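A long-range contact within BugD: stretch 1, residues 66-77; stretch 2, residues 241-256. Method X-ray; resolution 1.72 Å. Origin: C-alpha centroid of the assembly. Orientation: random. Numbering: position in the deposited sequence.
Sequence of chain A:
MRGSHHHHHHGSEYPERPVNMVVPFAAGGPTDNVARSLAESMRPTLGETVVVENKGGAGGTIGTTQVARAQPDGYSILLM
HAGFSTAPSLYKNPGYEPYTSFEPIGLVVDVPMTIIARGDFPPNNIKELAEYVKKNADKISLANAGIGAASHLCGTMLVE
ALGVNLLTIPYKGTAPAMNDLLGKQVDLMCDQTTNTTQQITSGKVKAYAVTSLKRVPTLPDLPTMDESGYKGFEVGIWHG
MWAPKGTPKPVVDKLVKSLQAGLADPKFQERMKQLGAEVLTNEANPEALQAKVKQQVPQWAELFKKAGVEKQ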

# COMPACT_ATOMS: atom_id res chain seq x y z
N GLN A 66 -12.59 10.87 -3.03
CA GLN A 66 -13.98 10.45 -3.18
C GLN A 66 -14.65 10.20 -1.83
O GLN A 66 -15.77 10.68 -1.58
CB GLN A 66 -14.10 9.22 -4.08
CG GLN A 66 -15.54 8.80 -4.29
CD GLN A 66 -15.68 7.57 -5.15
OE1 GLN A 66 -15.25 7.57 -6.31
NE2 GLN A 66 -16.28 6.52 -4.59
N VAL A 67 -13.98 9.46 -0.95
CA VAL A 67 -14.53 9.22 0.38
C VAL A 67 -14.55 10.51 1.20
O VAL A 67 -15.51 10.76 1.93
CB VAL A 67 -13.83 8.06 1.12
CG1 VAL A 67 -14.46 7.83 2.49
CG2 VAL A 67 -13.92 6.79 0.30
N ALA A 68 -13.51 11.34 1.07
CA ALA A 68 -13.51 12.61 1.80
C ALA A 68 -14.76 13.44 1.49
O ALA A 68 -15.29 14.13 2.37
CB ALA A 68 -12.25 13.43 1.51
N ARG A 69 -15.23 13.36 0.24
CA ARG A 69 -16.38 14.12 -0.24
C ARG A 69 -17.72 13.37 -0.18
O ARG A 69 -18.75 13.91 -0.57
CB ARG A 69 -16.11 14.60 -1.67
CG ARG A 69 -14.91 15.53 -1.80
CD ARG A 69 -14.62 15.99 -3.22
NE ARG A 69 -15.19 17.31 -3.50
CZ ARG A 69 -16.00 17.60 -4.52
NH1 ARG A 69 -16.38 16.66 -5.38
NH2 ARG A 69 -16.46 18.84 -4.66
N ALA A 70 -17.70 12.13 0.31
CA ALA A 70 -18.90 11.30 0.34
C ALA A 70 -19.81 11.66 1.52
O ALA A 70 -19.36 12.26 2.48
CB ALA A 70 -18.53 9.83 0.40
N GLN A 71 -21.07 11.26 1.44
CA GLN A 71 -22.00 11.50 2.55
C GLN A 71 -21.46 10.83 3.82
O GLN A 71 -21.08 9.67 3.78
CB GLN A 71 -23.40 10.97 2.21
CG GLN A 71 -24.11 11.71 1.06
CD GLN A 71 -24.42 13.15 1.40
OE1 GLN A 71 -24.81 13.46 2.52
NE2 GLN A 71 -24.25 14.04 0.42
N PRO A 72 -21.42 11.58 4.93
CA PRO A 72 -20.96 11.04 6.21
C PRO A 72 -22.02 10.20 6.93
O PRO A 72 -22.39 10.50 8.08
CB PRO A 72 -20.63 12.30 7.02
CG PRO A 72 -21.52 13.36 6.46
CD PRO A 72 -21.79 13.00 5.03
N ASP A 73 -22.51 9.16 6.27
CA ASP A 73 -23.56 8.32 6.84
C ASP A 73 -23.11 6.92 7.24
O ASP A 73 -23.91 6.14 7.77
CB ASP A 73 -24.78 8.26 5.91
CG ASP A 73 -24.43 7.79 4.51
OD1 ASP A 73 -23.33 7.22 4.29
OD2 ASP A 73 -25.23 7.93 3.56
N GLY A 74 -21.84 6.60 6.98
CA GLY A 74 -21.30 5.28 7.29
C GLY A 74 -21.42 4.28 6.15
O GLY A 74 -20.94 3.14 6.27
N TYR A 75 -22.06 4.68 5.06
CA TYR A 75 -22.22 3.77 3.91
C TYR A 75 -21.13 3.93 2.86
O TYR A 75 -21.10 3.19 1.88
CB TYR A 75 -23.64 3.88 3.33
CG TYR A 75 -24.68 3.46 4.34
CD1 TYR A 75 -24.87 2.11 4.66
CD2 TYR A 75 -25.44 4.41 5.02
CE1 TYR A 75 -25.82 1.72 5.61
CE2 TYR A 75 -26.38 4.03 5.97
CZ TYR A 75 -26.57 2.69 6.26
OH TYR A 75 -27.50 2.32 7.21
N SER A 76 -20.23 4.88 3.08
CA SER A 76 -19.01 5.00 2.28
C SER A 76 -17.82 5.07 3.21
O SER A 76 -17.70 6.00 4.01
CB SER A 76 -19.05 6.24 1.39
OG SER A 76 -20.18 6.22 0.54
N ILE A 77 -16.94 4.08 3.11
CA ILE A 77 -15.72 4.06 3.91
C ILE A 77 -14.51 3.86 3.02
O ILE A 77 -14.64 3.41 1.87
CB ILE A 77 -15.80 3.01 5.05
CG1 ILE A 77 -15.90 1.58 4.49
CG2 ILE A 77 -16.97 3.32 5.98
CD1 ILE A 77 -15.91 0.48 5.57
N MSE A 241 -8.47 2.36 7.93
CA MSE A 241 -9.85 2.47 7.50
C MSE A 241 -10.39 3.78 8.06
O MSE A 241 -10.18 4.08 9.23
CB MSE A 241 -10.67 1.28 8.01
CG MSE A 241 -12.14 1.37 7.66
SE MSE A 241 -13.07 -0.19 8.28
CE MSE A 241 -12.35 -1.41 7.12
N TRP A 242 -11.06 4.56 7.21
CA TRP A 242 -11.61 5.86 7.59
C TRP A 242 -13.05 6.01 7.11
O TRP A 242 -13.45 5.41 6.11
CB TRP A 242 -10.82 6.97 6.89
CG TRP A 242 -9.38 7.22 7.30
CD1 TRP A 242 -8.93 8.18 8.18
CD2 TRP A 242 -8.21 6.60 6.76
NE1 TRP A 242 -7.55 8.16 8.24
CE2 TRP A 242 -7.08 7.21 7.38
CE3 TRP A 242 -7.99 5.57 5.83
CZ2 TRP A 242 -5.76 6.83 7.09
CZ3 TRP A 242 -6.67 5.20 5.54
CH2 TRP A 242 -5.58 5.82 6.18
N ALA A 243 -13.81 6.86 7.81
CA ALA A 243 -15.12 7.33 7.35
C ALA A 243 -15.02 8.84 7.08
O ALA A 243 -14.10 9.48 7.59
CB ALA A 243 -16.19 7.04 8.42
N PRO A 244 -15.94 9.43 6.32
CA PRO A 244 -15.88 10.89 6.09
C PRO A 244 -16.06 11.68 7.38
O PRO A 244 -16.76 11.21 8.29
CB PRO A 244 -17.06 11.16 5.15
CG PRO A 244 -17.35 9.82 4.52
CD PRO A 244 -17.07 8.81 5.60
N LYS A 245 -15.45 12.86 7.46
CA LYS A 245 -15.68 13.77 8.58
C LYS A 245 -17.17 13.95 8.84
O LYS A 245 -17.95 14.14 7.91
CB LYS A 245 -15.06 15.15 8.31
CG LYS A 245 -15.26 16.14 9.47
CD LYS A 245 -14.68 17.50 9.12
CE LYS A 245 -15.17 18.57 10.10
NZ LYS A 245 -14.80 18.30 11.52
N GLY A 246 -17.56 13.88 10.11
CA GLY A 246 -18.93 14.13 10.52
C GLY A 246 -19.78 12.88 10.57
O GLY A 246 -20.95 12.95 10.91
N THR A 247 -19.20 11.73 10.24
CA THR A 247 -19.90 10.45 10.41
C THR A 247 -20.28 10.30 11.90
O THR A 247 -19.43 10.51 12.76
CB THR A 247 -19.01 9.28 9.94
OG1 THR A 247 -18.77 9.40 8.52
CG2 THR A 247 -19.74 7.94 10.07
N PRO A 248 -21.54 10.01 12.20
CA PRO A 248 -22.01 10.00 13.60
C PRO A 248 -21.20 9.08 14.50
O PRO A 248 -20.77 8.00 14.06
CB PRO A 248 -23.45 9.51 13.49
CG PRO A 248 -23.87 9.87 12.12
CD PRO A 248 -22.64 9.69 11.26
N LYS A 249 -20.99 9.49 15.75
CA LYS A 249 -20.21 8.69 16.68
C LYS A 249 -20.69 7.22 16.81
O LYS A 249 -19.86 6.32 16.79
CB LYS A 249 -20.09 9.38 18.05
CG LYS A 249 -19.54 8.49 19.17
CD LYS A 249 -18.02 8.30 19.07
CE LYS A 249 -17.42 7.83 20.40
NZ LYS A 249 -16.34 8.73 20.88
N PRO A 250 -22.00 6.97 16.95
CA PRO A 250 -22.49 5.57 17.04
C PRO A 250 -22.19 4.75 15.78
O PRO A 250 -22.03 3.52 15.87
CB PRO A 250 -24.00 5.73 17.22
CG PRO A 250 -24.16 7.09 17.79
CD PRO A 250 -23.11 7.93 17.11
N VAL A 251 -22.10 5.42 14.63
CA VAL A 251 -21.77 4.75 13.38
C VAL A 251 -20.28 4.41 13.34
O VAL A 251 -19.89 3.29 13.02
CB VAL A 251 -22.20 5.61 12.16
CG1 VAL A 251 -21.66 5.03 10.86
CG2 VAL A 251 -23.73 5.74 12.10
N VAL A 252 -19.43 5.38 13.69
CA VAL A 252 -18.01 5.12 13.87
C VAL A 252 -17.77 3.97 14.87
O VAL A 252 -16.99 3.07 14.61
CB VAL A 252 -17.24 6.40 14.31
CG1 VAL A 252 -15.77 6.09 14.64
CG2 VAL A 252 -17.33 7.47 13.23
N ASP A 253 -18.48 4.00 16.00
CA ASP A 253 -18.35 2.94 17.02
C ASP A 253 -18.64 1.55 16.44
O ASP A 253 -17.93 0.58 16.72
CB ASP A 253 -19.31 3.20 18.19
CG ASP A 253 -18.87 4.35 19.10
OD1 ASP A 253 -17.74 4.87 18.94
OD2 ASP A 253 -19.61 4.77 20.02
N LYS A 254 -19.70 1.46 15.64
CA LYS A 254 -20.09 0.21 15.00
C LYS A 254 -19.00 -0.26 14.04
O LYS A 254 -18.65 -1.45 13.99
CB LYS A 254 -21.42 0.36 14.26
CG LYS A 254 -21.90 -0.91 13.53
CD LYS A 254 -22.22 -2.06 14.47
CE LYS A 254 -22.76 -3.25 13.70
NZ LYS A 254 -23.00 -4.44 14.56
N LEU A 255 -18.47 0.69 13.26
CA LEU A 255 -17.39 0.38 12.33
C LEU A 255 -16.12 -0.08 13.06
O LEU A 255 -15.47 -1.01 12.60
CB LEU A 255 -17.10 1.57 11.40
CG LEU A 255 -18.14 1.80 10.29
CD1 LEU A 255 -18.03 3.21 9.70
CD2 LEU A 255 -18.05 0.74 9.18
N VAL A 256 -15.78 0.55 14.18
CA VAL A 256 -14.62 0.13 14.98
C VAL A 256 -14.79 -1.32 15.48
O VAL A 256 -13.89 -2.15 15.33
CB VAL A 256 -14.34 1.10 16.16
CG1 VAL A 256 -13.28 0.54 17.08
CG2 VAL A 256 -13.89 2.45 15.63

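The two stretches of BugD, separated by at least 164 residues in sequence, meet through a proline-rich packing contact of apolar side chains and backbone carbonyls that contains no hydrogen bond between them and buries 569 Å² in total. Pro244, at the end of a strand, has the largest covered area, and its CA-to-CB bond points toward stretch 1. Its ring is set against Val67, in a helix that begins earlier in the chain, and against Ala70: CG lies 3.3 Å from Val67 O and 4.1 Å from Val67 CG1, while CB lies 3.7 Å from Ala70 O. Val67 O accepts a hydrogen bond from Ala70 N (3.0 Å), and the Pro244 ring, which has no N-H, packs against the same oxygen. The ring also reaches the strand of stretch 1, with Pro244 CD 3.3 Å from Ser76 O.

Pro72 provides the reciprocal proline. Its CB sits 4.2 Å from Pro244 CB and 3.4 Å from Lys245 O, which places its ring against the type II turn from Pro244 to Thr247. That turn is held by Thr247, whose N and OG1 both donate to Pro244 O, at 3.2 and 2.7 Å respectively. Gly246 adopts phi/psi of 92/-1, where a CB would be jammed against the preceding carbonyl oxygen. At the end of the turn, Pro72 O faces the backbone of stretch 2: it makes a nearly linear CA-H...O contact with Thr247 CA (3.4 Å, 167° at the hydrogen) and approaches Pro248 CD at 3.3 Å. Pro248 occupies the N-cap position of the following helix.

The first turns of that helix direct Val251 and Leu255, one turn apart, toward stretch 1. Val251 CG1 comes within 3.6 Å of Gly74 CA, an approach that depends on the absence of a side chain, since an ideal CB on Gly74 would lie only 2.4 Å from Val251 CG1. At its phi/psi of 91/-3 a CB would also be jammed against the carbonyl O of Asp73, which by itself calls for glycine. Just before it, Asp73 turns its CA-to-CB bond away from stretch 2, and its OD1 accepts a hydrogen bond from Tyr75 N (2.9 Å), bracing the loop locally.

Ile77 closes the contact on the strand side. Its CG2 packs against Leu255 CD1 at 3.9 Å and its CD1 against the selenium of selenomethionine Met241 (SE, 4.0 Å), so that one side chain touches both the helix and the strand of stretch 2. Although Ile77 CA approaches Trp242 O to 3.4 Å, the neighbouring strand segments form no hydrogen bond with each other.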